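Local coordinates for spindle assembly abnormal protein 6 homolog (Drosophila melanogaster, PDB 5AL7) that forms the central scaffold of the centriole, its homodimers assembling into the cartwheel that ensures nine-fold symmetry, and is required for centrosome duplication, at residues S12-K16 against R157-T163; Y19-N25 against A52-K58; E59-R64 against Y75-S81; E117-R123 against D135-V141. The protein carries 1 engineered substitution. All coordinates share one frame; numbering follows the deposited sequence.

Interaction 1. Residues S12-K16 against R157-T163; sequences SYSAK and RSAPLNT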
# COMPACT_ATOMS: atom_id res chain seq x y z
N SER A 12 21.44 -2.62 -6.06
CA SER A 12 21.70 -2.80 -7.48
C SER A 12 20.91 -1.77 -8.29
O SER A 12 20.08 -1.03 -7.75
CB SER A 12 21.36 -4.22 -7.93
OG SER A 12 21.77 -4.46 -9.27
N TYR A 13 21.16 -1.74 -9.60
CA TYR A 13 20.53 -0.76 -10.47
C TYR A 13 19.47 -1.40 -11.35
O TYR A 13 19.66 -2.49 -11.88
CB TYR A 13 21.60 -0.09 -11.35
CG TYR A 13 21.07 0.62 -12.58
CD1 TYR A 13 20.54 1.89 -12.49
CD2 TYR A 13 21.12 0.01 -13.83
CE1 TYR A 13 20.05 2.54 -13.61
CE2 TYR A 13 20.64 0.65 -14.96
CZ TYR A 13 20.11 1.92 -14.84
OH TYR A 13 19.63 2.57 -15.96
N SER A 14 18.36 -0.69 -11.52
CA SER A 14 17.31 -1.11 -12.45
C SER A 14 16.44 0.04 -12.84
O SER A 14 16.15 0.92 -12.03
CB SER A 14 16.42 -2.21 -11.86
OG SER A 14 15.46 -2.65 -12.82
N ALA A 15 16.00 -0.00 -14.09
CA ALA A 15 15.18 1.04 -14.66
C ALA A 15 13.86 1.13 -13.92
O ALA A 15 13.15 0.13 -13.74
CB ALA A 15 14.96 0.78 -16.15
N LYS A 16 13.55 2.35 -13.49
CA LYS A 16 12.29 2.67 -12.85
C LYS A 16 11.50 3.52 -13.82
O LYS A 16 12.04 4.44 -14.41
CB LYS A 16 12.50 3.42 -11.54
CG LYS A 16 13.29 2.66 -10.52
CD LYS A 16 14.05 3.61 -9.62
CE LYS A 16 15.14 2.85 -8.89
NZ LYS A 16 16.24 2.41 -9.81
N ARG A 157 14.75 -9.75 -15.81
CA ARG A 157 15.65 -9.53 -14.70
C ARG A 157 14.93 -9.69 -13.37
O ARG A 157 13.72 -9.45 -13.26
CB ARG A 157 16.24 -8.12 -14.82
CG ARG A 157 17.37 -7.79 -13.88
CD ARG A 157 17.28 -6.33 -13.46
NE ARG A 157 18.57 -5.77 -13.04
CZ ARG A 157 19.09 -5.94 -11.83
NH1 ARG A 157 18.46 -6.68 -10.93
NH2 ARG A 157 20.27 -5.39 -11.54
N SER A 158 15.66 -10.13 -12.35
CA SER A 158 15.10 -10.16 -11.01
C SER A 158 15.28 -8.78 -10.36
O SER A 158 16.41 -8.35 -10.12
CB SER A 158 15.75 -11.23 -10.17
OG SER A 158 14.95 -11.46 -9.04
N ALA A 159 14.17 -8.08 -10.14
CA ALA A 159 14.22 -6.70 -9.67
C ALA A 159 14.97 -6.52 -8.35
O ALA A 159 14.71 -7.23 -7.37
CB ALA A 159 12.82 -6.15 -9.55
N PRO A 160 15.92 -5.58 -8.32
CA PRO A 160 16.67 -5.24 -7.11
C PRO A 160 15.82 -4.48 -6.10
O PRO A 160 14.84 -3.81 -6.47
CB PRO A 160 17.81 -4.38 -7.65
CG PRO A 160 17.26 -3.76 -8.87
CD PRO A 160 16.33 -4.77 -9.48
N LEU A 161 16.20 -4.57 -4.83
CA LEU A 161 15.39 -4.04 -3.73
C LEU A 161 14.96 -2.60 -3.89
O LEU A 161 13.80 -2.28 -3.63
CB LEU A 161 16.15 -4.19 -2.41
CG LEU A 161 15.66 -5.39 -1.62
CD1 LEU A 161 15.98 -6.69 -2.38
CD2 LEU A 161 16.28 -5.39 -0.23
N ASN A 162 15.86 -1.75 -4.34
CA ASN A 162 15.49 -0.35 -4.47
C ASN A 162 14.28 -0.16 -5.38
O ASN A 162 13.30 0.50 -5.01
CB ASN A 162 16.65 0.48 -4.98
CG ASN A 162 16.46 1.96 -4.71
OD1 ASN A 162 16.29 2.76 -5.64
ND2 ASN A 162 16.44 2.32 -3.43
N THR A 163 14.33 -0.82 -6.54
CA THR A 163 13.28 -0.71 -7.54
C THR A 163 11.96 -1.29 -7.03
O THR A 163 10.89 -0.69 -7.20
CB THR A 163 13.67 -1.44 -8.82
OG1 THR A 163 15.02 -1.12 -9.16
CG2 THR A 163 12.72 -1.09 -9.95
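With CG trans to the backbone nitrogen (chi1 -170°) and a bend at the next bond, Arg157 sends its guanidinium back to Ser12. The meeting place is the joint between the globular head and the coiled coil: residues 157-158 end strand 149-158, Pro160 is the N-cap residue of helix 161-187, and segment 12-16 lies against this turn without regular secondary structure. Arg157 NH2 donates to Ser12 OG over 2.9 Å, the oxygen lying at the guanidinium edge in a bent bond, although Ser12 itself is poorly ordered. NH1 of the same arginine turns to Ser158 O, so two bonds restrain the rotation of the flat group.

Next to this polar pair the contact is packing. The rigid ring of Pro160 suits a turn into a helix and offers an apolar surface: its CB lies 3.6 Å from Ser12 CB and its CG 3.5 Å from Ser14 CB, an approach that small serines allow. Ser14 CB sits between Pro160 and the buried Thr163, whose OG1 is 3.2 Å from it. Across the first helical turn, Lys16 runs roughly perpendicular to Asn162. Asn162 and Leu161 also pack on Leu161 of the second subunit, near the start of the helix that leads into the dimeric coiled coil. Bent at its last torsion (chi4 69°), Lys16 returns its ammonium to its own segment, NZ bonding Ser14 O over 2.7 Å in the carbonyl plane.

Interaction 2. Residues Y19-N25 against A52-K58; sequences YGKSVVN and AERVDFK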
# COMPACT_ATOMS: atom_id res chain seq x y z
N TYR A 19 8.40 8.48 -14.81
CA TYR A 19 8.32 9.54 -15.81
C TYR A 19 6.99 10.28 -15.74
O TYR A 19 6.59 10.95 -16.70
CB TYR A 19 8.54 8.98 -17.22
CG TYR A 19 9.89 8.35 -17.39
CD1 TYR A 19 11.03 9.14 -17.54
CD2 TYR A 19 10.04 6.96 -17.41
CE1 TYR A 19 12.28 8.56 -17.70
CE2 TYR A 19 11.28 6.38 -17.57
CZ TYR A 19 12.40 7.18 -17.71
OH TYR A 19 13.64 6.61 -17.87
N GLY A 20 6.30 10.15 -14.61
CA GLY A 20 5.09 10.91 -14.38
C GLY A 20 4.05 10.70 -15.44
O GLY A 20 3.75 9.57 -15.83
N LYS A 21 3.49 11.80 -15.92
CA LYS A 21 2.39 11.77 -16.86
C LYS A 21 2.78 11.15 -18.21
O LYS A 21 1.91 10.83 -19.02
CB LYS A 21 1.85 13.18 -17.08
CG LYS A 21 1.08 13.78 -15.91
CD LYS A 21 0.75 15.24 -16.24
CE LYS A 21 0.06 15.98 -15.11
NZ LYS A 21 -1.35 15.54 -14.93
N SER A 22 4.08 10.98 -18.45
CA SER A 22 4.56 10.34 -19.68
C SER A 22 4.44 8.82 -19.66
O SER A 22 4.65 8.16 -20.67
CB SER A 22 6.00 10.73 -19.97
OG SER A 22 6.07 12.02 -20.56
N VAL A 23 4.14 8.26 -18.49
CA VAL A 23 3.92 6.83 -18.36
C VAL A 23 2.54 6.44 -18.90
O VAL A 23 1.51 6.92 -18.42
CB VAL A 23 4.05 6.36 -16.91
CG1 VAL A 23 3.79 4.85 -16.82
CG2 VAL A 23 5.42 6.72 -16.35
N VAL A 24 2.55 5.58 -19.91
CA VAL A 24 1.33 5.13 -20.57
C VAL A 24 1.10 3.64 -20.30
O VAL A 24 1.98 2.82 -20.56
CB VAL A 24 1.40 5.38 -22.10
CG1 VAL A 24 0.07 5.07 -22.74
CG2 VAL A 24 1.79 6.79 -22.39
N ASN A 25 -0.07 3.29 -19.79
CA ASN A 25 -0.42 1.88 -19.59
C ASN A 25 -0.81 1.23 -20.91
O ASN A 25 -1.91 1.46 -21.40
CB ASN A 25 -1.55 1.74 -18.58
CG ASN A 25 -1.05 1.40 -17.20
OD1 ASN A 25 -0.73 0.25 -16.91
ND2 ASN A 25 -0.95 2.40 -16.35
N ALA A 52 2.00 -3.58 -17.77
CA ALA A 52 2.70 -3.26 -19.02
C ALA A 52 2.63 -1.76 -19.32
O ALA A 52 1.55 -1.22 -19.56
CB ALA A 52 2.10 -4.08 -20.17
N GLU A 53 3.78 -1.08 -19.32
CA GLU A 53 3.72 0.36 -19.59
C GLU A 53 4.91 0.89 -20.40
O GLU A 53 6.02 0.36 -20.31
CB GLU A 53 3.59 1.14 -18.27
CG GLU A 53 4.67 0.86 -17.22
CD GLU A 53 4.27 1.29 -15.80
OE1 GLU A 53 3.06 1.23 -15.46
OE2 GLU A 53 5.17 1.68 -15.03
N ARG A 54 4.67 1.95 -21.17
CA ARG A 54 5.73 2.58 -21.98
C ARG A 54 5.85 4.10 -21.74
O ARG A 54 5.00 4.71 -21.09
CB ARG A 54 5.49 2.32 -23.47
CG ARG A 54 4.45 3.24 -24.07
CD ARG A 54 4.36 3.15 -25.59
NE ARG A 54 3.46 4.19 -26.10
CZ ARG A 54 2.17 3.99 -26.40
NH1 ARG A 54 1.64 2.78 -26.27
NH2 ARG A 54 1.43 5.00 -26.84
N VAL A 55 6.90 4.70 -22.27
CA VAL A 55 7.09 6.14 -22.17
C VAL A 55 6.63 6.81 -23.47
O VAL A 55 6.90 6.31 -24.56
CB VAL A 55 8.56 6.50 -21.87
CG1 VAL A 55 8.69 7.95 -21.53
CG2 VAL A 55 9.08 5.68 -20.71
N ASP A 56 5.93 7.93 -23.37
CA ASP A 56 5.35 8.56 -24.55
C ASP A 56 6.38 9.31 -25.43
O ASP A 56 6.25 9.34 -26.67
CB ASP A 56 4.21 9.50 -24.13
CG ASP A 56 4.69 10.83 -23.56
OD1 ASP A 56 5.82 10.91 -23.03
OD2 ASP A 56 3.92 11.81 -23.61
N PHE A 57 7.37 9.91 -24.80
CA PHE A 57 8.34 10.75 -25.51
C PHE A 57 9.60 10.02 -26.00
O PHE A 57 10.40 10.59 -26.73
CB PHE A 57 8.72 11.94 -24.64
CG PHE A 57 9.44 11.59 -23.37
CD1 PHE A 57 10.81 11.41 -23.37
CD2 PHE A 57 8.76 11.47 -22.18
CE1 PHE A 57 11.47 11.11 -22.20
CE2 PHE A 57 9.42 11.17 -21.01
CZ PHE A 57 10.78 10.99 -21.03
N LYS A 58 9.81 8.79 -25.54
CA LYS A 58 10.95 8.00 -25.98
C LYS A 58 10.61 6.52 -26.09
O LYS A 58 9.68 6.04 -25.46
CB LYS A 58 12.13 8.21 -25.02
CG LYS A 58 11.90 7.72 -23.61
CD LYS A 58 13.18 7.87 -22.80
CE LYS A 58 12.99 7.51 -21.33
NZ LYS A 58 14.27 7.64 -20.56
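Val24 and Arg54 form the hydrogen-bonded pair of this antiparallel ladder, with Val24 N to Arg54 O and Arg54 N to Val24 O both at 2.9 Å. Val23 with Val55 and Asn25 with Glu53 are the flanking non-hydrogen-bonded pairs, and Asp56 N extends the pairing to Ser22 O. Beta-branched valines suit such extended strands.

Two side-chain hydrogen bonds close the end of the ladder. Ser22, short enough to stay near its backbone, gives its OG proton to Asp56 OD1 over 2.7 Å, from above the carboxylate plane. Lys58, extended beyond CG, crosses Tyr19 at about a right angle and donates NZ to Tyr19 OH at 2.9 Å.

Among the apolar contacts, Phe57 turns its edge toward the face of Tyr19 in an offset edge-to-face pair, ring centres 5.9 Å apart and planes at 79°. Tyr19 CD2 also rests 3.7 Å from Val55 CG2. A serine at Tyr19 would probably leave Lys58 NZ without this hydroxyl and Phe57 without the ring its edge meets. Of mixed character is the contact of Val24 CG1 over one guanidinium face of Arg54.

Strands 23-36 and 44-55 thus form a hairpin, and strand 60-67 flanks it, Leu60 packing on both Tyr19 and Val55.

Interaction 3. Residues E59-R64 against Y75-S81; sequences ELLQLR and YITTVDS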
# COMPACT_ATOMS: atom_id res chain seq x y z
N GLU A 59 11.35 5.80 -26.92
CA GLU A 59 11.14 4.36 -27.06
C GLU A 59 11.65 3.67 -25.82
O GLU A 59 12.86 3.47 -25.64
CB GLU A 59 11.84 3.82 -28.30
CG GLU A 59 11.28 4.39 -29.57
CD GLU A 59 12.04 3.96 -30.78
OE1 GLU A 59 13.20 3.51 -30.62
OE2 GLU A 59 11.51 4.12 -31.90
N LEU A 60 10.72 3.36 -24.92
CA LEU A 60 11.05 2.65 -23.70
C LEU A 60 9.86 1.84 -23.21
O LEU A 60 8.81 2.39 -22.90
CB LEU A 60 11.52 3.62 -22.63
CG LEU A 60 11.98 2.97 -21.33
CD1 LEU A 60 13.17 2.04 -21.56
CD2 LEU A 60 12.34 4.05 -20.34
N LEU A 61 10.05 0.54 -23.12
CA LEU A 61 8.99 -0.35 -22.68
C LEU A 61 9.38 -1.12 -21.43
O LEU A 61 10.49 -1.65 -21.33
CB LEU A 61 8.64 -1.35 -23.78
CG LEU A 61 7.71 -2.50 -23.37
CD1 LEU A 61 6.27 -2.03 -23.21
CD2 LEU A 61 7.82 -3.62 -24.37
N GLN A 62 8.47 -1.18 -20.47
CA GLN A 62 8.73 -2.02 -19.31
C GLN A 62 7.55 -2.92 -19.00
O GLN A 62 6.38 -2.49 -19.01
CB GLN A 62 9.07 -1.19 -18.08
CG GLN A 62 9.81 -2.01 -17.03
CD GLN A 62 9.90 -1.31 -15.71
OE1 GLN A 62 8.88 -1.11 -15.04
NE2 GLN A 62 11.10 -0.96 -15.30
N LEU A 63 7.87 -4.19 -18.77
CA LEU A 63 6.91 -5.20 -18.33
C LEU A 63 7.28 -5.67 -16.94
O LEU A 63 8.40 -6.15 -16.70
CB LEU A 63 6.88 -6.41 -19.28
CG LEU A 63 6.55 -6.21 -20.75
CD1 LEU A 63 6.78 -7.50 -21.52
CD2 LEU A 63 5.12 -5.78 -20.90
N ARG A 64 6.37 -5.50 -16.00
CA ARG A 64 6.59 -5.95 -14.64
C ARG A 64 5.70 -7.12 -14.30
O ARG A 64 4.49 -7.11 -14.55
CB ARG A 64 6.38 -4.81 -13.63
CG ARG A 64 7.56 -3.86 -13.57
CD ARG A 64 7.31 -2.74 -12.60
NE ARG A 64 6.46 -1.72 -13.19
CZ ARG A 64 5.21 -1.49 -12.80
NH1 ARG A 64 4.70 -2.18 -11.78
NH2 ARG A 64 4.50 -0.56 -13.41
N TYR A 75 9.80 -9.36 -11.14
CA TYR A 75 10.64 -9.65 -12.31
C TYR A 75 10.36 -8.61 -13.36
O TYR A 75 9.19 -8.34 -13.67
CB TYR A 75 10.37 -11.06 -12.85
CG TYR A 75 10.42 -12.10 -11.76
CD1 TYR A 75 11.63 -12.66 -11.37
CD2 TYR A 75 9.27 -12.47 -11.09
CE1 TYR A 75 11.68 -13.62 -10.35
CE2 TYR A 75 9.32 -13.42 -10.08
CZ TYR A 75 10.52 -13.99 -9.71
OH TYR A 75 10.55 -14.92 -8.70
N ILE A 76 11.41 -7.95 -13.82
CA ILE A 76 11.24 -6.80 -14.70
C ILE A 76 11.93 -6.99 -16.02
O ILE A 76 13.09 -7.42 -16.06
CB ILE A 76 11.77 -5.51 -14.04
CG1 ILE A 76 11.01 -5.23 -12.74
CG2 ILE A 76 11.67 -4.34 -14.99
CD1 ILE A 76 11.41 -3.96 -12.06
N THR A 77 11.22 -6.67 -17.11
CA THR A 77 11.81 -6.62 -18.45
C THR A 77 11.76 -5.21 -19.01
O THR A 77 10.68 -4.63 -19.19
CB THR A 77 11.08 -7.57 -19.41
OG1 THR A 77 11.41 -8.92 -19.08
CG2 THR A 77 11.52 -7.31 -20.82
N THR A 78 12.92 -4.65 -19.30
CA THR A 78 12.96 -3.29 -19.85
C THR A 78 13.68 -3.25 -21.19
O THR A 78 14.87 -3.54 -21.28
CB THR A 78 13.66 -2.31 -18.89
OG1 THR A 78 13.17 -2.50 -17.55
CG2 THR A 78 13.41 -0.87 -19.33
N VAL A 79 12.95 -2.89 -22.24
CA VAL A 79 13.55 -2.81 -23.57
C VAL A 79 13.44 -1.39 -24.13
O VAL A 79 12.35 -0.82 -24.20
CB VAL A 79 12.91 -3.85 -24.56
CG1 VAL A 79 11.41 -3.96 -24.38
CG2 VAL A 79 13.29 -3.52 -26.00
N ASP A 80 14.58 -0.82 -24.50
CA ASP A 80 14.64 0.50 -25.11
C ASP A 80 15.02 0.36 -26.59
O ASP A 80 14.91 -0.73 -27.15
CB ASP A 80 15.64 1.39 -24.38
CG ASP A 80 17.02 0.77 -24.29
OD1 ASP A 80 17.76 0.83 -25.29
OD2 ASP A 80 17.37 0.24 -23.22
N SER A 81 15.45 1.45 -27.21
CA SER A 81 15.79 1.43 -28.64
C SER A 81 16.92 0.47 -28.98
O SER A 81 16.80 -0.34 -29.91
CB SER A 81 16.17 2.84 -29.12
OG SER A 81 15.03 3.67 -29.15
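Glu59 stretches alongside Ser81, the first residue of helix 81-90, and its OE1 is modelled as accepting a hydrogen bond from Ser81 OG, although the length of that bond is doubtful. Leu60 follows, its CD1 lying 3.7 Å from Thr78 CG2. Leu61 enters the regular antiparallel ladder: Leu61 N donates to Val79 O at 2.9 Å. In return, Val79 N donates to Leu61 O, and Leu61 CD2 packs 3.6 Å from Val79 CG1.

Gln62, on the other face with Thr78 and Ile76, carries CG trans to its nitrogen (chi1 -160°) and then runs extended, which lays its amide across both neighbours. Its NE2 makes a weak bond to Thr78 OG1 at 3.4 Å and another weak one to Ala15 O. Leu63 and Thr77 form the next hydrogen-bonded pair, with Leu63 N to Thr77 O at 2.9 Å. Arg64 closes the series, its CG running beside Ile76 CG1 at 3.8 Å and its NE bonding Gln62 OE1 weakly. A leucine in place of Gln62 would probably leave Ala15 O and Thr78 OG1 without this donor and Arg64 NE without its acceptor.

Leu61 and Val79 give helix 97-113 an apolar patch, while Leu63 and Thr77 on the same face pack on Leu154 of strand 149-158. Backbone bonds hold the strands together; on the face of Gln62, weak side-chain bonds lie among the apolar Leu60 and Ile76, and a salt bridge to Glu53 probably balances the charge of Arg64.

Interaction 4. Residues E117-R123 against D135-V141; sequences ELHLTTR and DYYLQFV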
# COMPACT_ATOMS: atom_id res chain seq x y z
N GLU A 117 0.77 -18.93 -23.86
CA GLU A 117 1.23 -19.16 -22.50
C GLU A 117 2.43 -18.27 -22.20
O GLU A 117 3.34 -18.16 -23.00
CB GLU A 117 1.61 -20.62 -22.30
CG GLU A 117 0.43 -21.54 -22.17
CD GLU A 117 0.81 -22.84 -21.51
OE1 GLU A 117 2.03 -23.12 -21.43
OE2 GLU A 117 -0.10 -23.58 -21.07
N LEU A 118 2.43 -17.64 -21.03
CA LEU A 118 3.56 -16.82 -20.63
C LEU A 118 4.51 -17.63 -19.75
O LEU A 118 4.10 -18.16 -18.70
CB LEU A 118 3.08 -15.58 -19.88
CG LEU A 118 4.09 -14.47 -19.70
CD1 LEU A 118 4.27 -13.69 -20.99
CD2 LEU A 118 3.62 -13.56 -18.59
N HIS A 119 5.75 -17.77 -20.20
CA HIS A 119 6.77 -18.51 -19.47
C HIS A 119 7.84 -17.57 -18.92
O HIS A 119 8.15 -16.53 -19.49
CB HIS A 119 7.45 -19.54 -20.36
CG HIS A 119 6.61 -20.74 -20.67
ND1 HIS A 119 6.92 -22.00 -20.21
CD2 HIS A 119 5.47 -20.87 -21.40
CE1 HIS A 119 6.01 -22.86 -20.64
NE2 HIS A 119 5.13 -22.20 -21.37
N LEU A 120 8.41 -17.97 -17.80
CA LEU A 120 9.52 -17.30 -17.17
C LEU A 120 10.64 -18.32 -16.98
O LEU A 120 10.63 -19.09 -16.03
CB LEU A 120 9.09 -16.69 -15.84
CG LEU A 120 10.09 -15.67 -15.29
CD1 LEU A 120 10.13 -14.47 -16.16
CD2 LEU A 120 9.69 -15.29 -13.88
N THR A 121 11.54 -18.37 -17.95
CA THR A 121 12.59 -19.39 -17.98
C THR A 121 13.92 -18.91 -17.41
O THR A 121 14.39 -17.84 -17.73
CB THR A 121 12.82 -19.89 -19.41
OG1 THR A 121 11.56 -20.07 -20.05
CG2 THR A 121 13.57 -21.21 -19.41
N THR A 122 14.55 -19.74 -16.60
CA THR A 122 15.87 -19.41 -16.13
C THR A 122 16.83 -19.57 -17.29
O THR A 122 16.79 -20.56 -18.01
CB THR A 122 16.33 -20.28 -14.96
OG1 THR A 122 15.53 -19.99 -13.81
CG2 THR A 122 17.78 -20.01 -14.63
N ARG A 123 17.66 -18.55 -17.49
CA ARG A 123 18.70 -18.59 -18.49
C ARG A 123 19.76 -19.61 -18.08
O ARG A 123 20.21 -19.62 -16.93
CB ARG A 123 19.30 -17.20 -18.68
CG ARG A 123 20.03 -17.02 -20.00
CD ARG A 123 20.41 -15.58 -20.27
NE ARG A 123 19.26 -14.68 -20.32
CZ ARG A 123 19.35 -13.36 -20.52
NH1 ARG A 123 20.53 -12.78 -20.68
NH2 ARG A 123 18.24 -12.63 -20.56
N ASP A 135 18.87 -12.64 -15.71
CA ASP A 135 18.97 -14.06 -15.36
C ASP A 135 17.76 -14.87 -15.83
O ASP A 135 17.70 -16.08 -15.60
CB ASP A 135 19.11 -14.21 -13.84
CG ASP A 135 20.51 -13.91 -13.35
OD1 ASP A 135 21.42 -13.78 -14.20
OD2 ASP A 135 20.70 -13.82 -12.12
N TYR A 136 16.80 -14.22 -16.48
CA TYR A 136 15.61 -14.92 -16.96
C TYR A 136 15.22 -14.53 -18.39
O TYR A 136 15.78 -13.62 -18.97
CB TYR A 136 14.44 -14.66 -16.01
CG TYR A 136 14.79 -14.89 -14.55
CD1 TYR A 136 14.84 -16.17 -14.02
CD2 TYR A 136 15.12 -13.82 -13.72
CE1 TYR A 136 15.18 -16.38 -12.70
CE2 TYR A 136 15.46 -14.02 -12.41
CZ TYR A 136 15.48 -15.30 -11.90
OH TYR A 136 15.82 -15.51 -10.57
N TYR A 137 14.24 -15.25 -18.93
CA TYR A 137 13.65 -14.95 -20.22
C TYR A 137 12.15 -14.94 -20.02
O TYR A 137 11.59 -15.85 -19.39
CB TYR A 137 14.02 -15.99 -21.27
CG TYR A 137 15.40 -15.84 -21.86
CD1 TYR A 137 15.77 -14.68 -22.55
CD2 TYR A 137 16.33 -16.85 -21.75
CE1 TYR A 137 17.04 -14.55 -23.09
CE2 TYR A 137 17.59 -16.74 -22.29
CZ TYR A 137 17.95 -15.59 -22.95
OH TYR A 137 19.22 -15.52 -23.48
N LEU A 138 11.51 -13.88 -20.49
CA LEU A 138 10.06 -13.83 -20.51
C LEU A 138 9.60 -14.24 -21.90
O LEU A 138 9.81 -13.51 -22.86
CB LEU A 138 9.55 -12.44 -20.16
CG LEU A 138 8.04 -12.34 -20.01
CD1 LEU A 138 7.52 -13.14 -18.82
CD2 LEU A 138 7.63 -10.89 -19.93
N GLN A 139 9.01 -15.43 -22.00
CA GLN A 139 8.70 -16.03 -23.28
C GLN A 139 7.21 -16.18 -23.55
O GLN A 139 6.44 -16.53 -22.67
CB GLN A 139 9.37 -17.38 -23.38
CG GLN A 139 10.86 -17.27 -23.31
CD GLN A 139 11.54 -18.60 -23.32
OE1 GLN A 139 11.23 -19.47 -22.52
NE2 GLN A 139 12.47 -18.77 -24.24
N PHE A 140 6.83 -15.93 -24.80
CA PHE A 140 5.46 -16.09 -25.25
C PHE A 140 5.41 -17.38 -26.06
O PHE A 140 5.89 -17.41 -27.20
CB PHE A 140 5.03 -14.89 -26.08
CG PHE A 140 4.99 -13.61 -25.31
CD1 PHE A 140 6.17 -12.95 -24.97
CD2 PHE A 140 3.78 -13.04 -24.94
CE1 PHE A 140 6.15 -11.77 -24.25
CE2 PHE A 140 3.74 -11.85 -24.23
CZ PHE A 140 4.93 -11.22 -23.89
N VAL A 141 4.87 -18.44 -25.46
CA VAL A 141 4.89 -19.78 -26.05
C VAL A 141 3.52 -20.24 -26.55
O VAL A 141 2.53 -20.12 -25.83
CB VAL A 141 5.44 -20.81 -25.06
CG1 VAL A 141 5.51 -22.15 -25.70
CG2 VAL A 141 6.82 -20.40 -24.57
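Arg123 lays its guanidinium flat on the ring of Tyr137, the centres 4.0 Å apart and the planes at 23°, an off-centre cation-pi stack in which NE lies over the ring near CZ. A bend at chi3 (-60°) folds the group back over the strand, where NH2 also donates to Tyr136 O at 3.1 Å; NH1 pairs with Glu132, though the arginine is poorly ordered.

On the face of Tyr137, Thr121 crosses Gln139, its OG1 giving a proton to Gln139 OE1 over 2.6 Å from above the amide plane. Further along, the side chains of His119 and Val141 cross at about a right angle, CD2 being 3.5 Å from Val141 CG2, while His119 NE2 donates to Glu117 OE1 at 3.2 Å.

On the other face Leu118, Leu120, Leu138 and Phe140 are apolar and buried. Leu118 CD1 sits over the Phe140 ring, 3.9 Å from its centroid, in a CH-pi contact; Leu118 CG also meets Leu138 CD1 at 3.8 Å. Helix 97-113 covers Phe140 with Met107 and Leu108.

On its other edge strand 136-142 begins with a classic beta bulge, Asp135 and Tyr136 both facing Cys156 of strand 149-158. The whole is an amphipathic antiparallel ladder of six pairs, within the SAS-6 head domain of the XRCC4-like family.

In the fold
From the N terminus, interaction 1 closes the longest loop, bringing residues 12-16 to the start of helix 161-187, and the other three nest inside it in series without crossing. Interaction 2 closes the hairpin of strands 23-36 and 44-55, and interaction 3 the next one, of strands 60-67 and 70-80; strands 44-55 and 60-67 are neighbours that join the two. Interaction 4 follows after helix 97-113, linking strands 117-122 and 136-142, and its leucines and tyrosine pack on Leu63 and Tyr75 of interaction 3. Strand 149-158 lies between 70-80 and 136-142, and strands 117-122 and 23-36 also pair, so all four contacts share one sheet leading to the coiled coil.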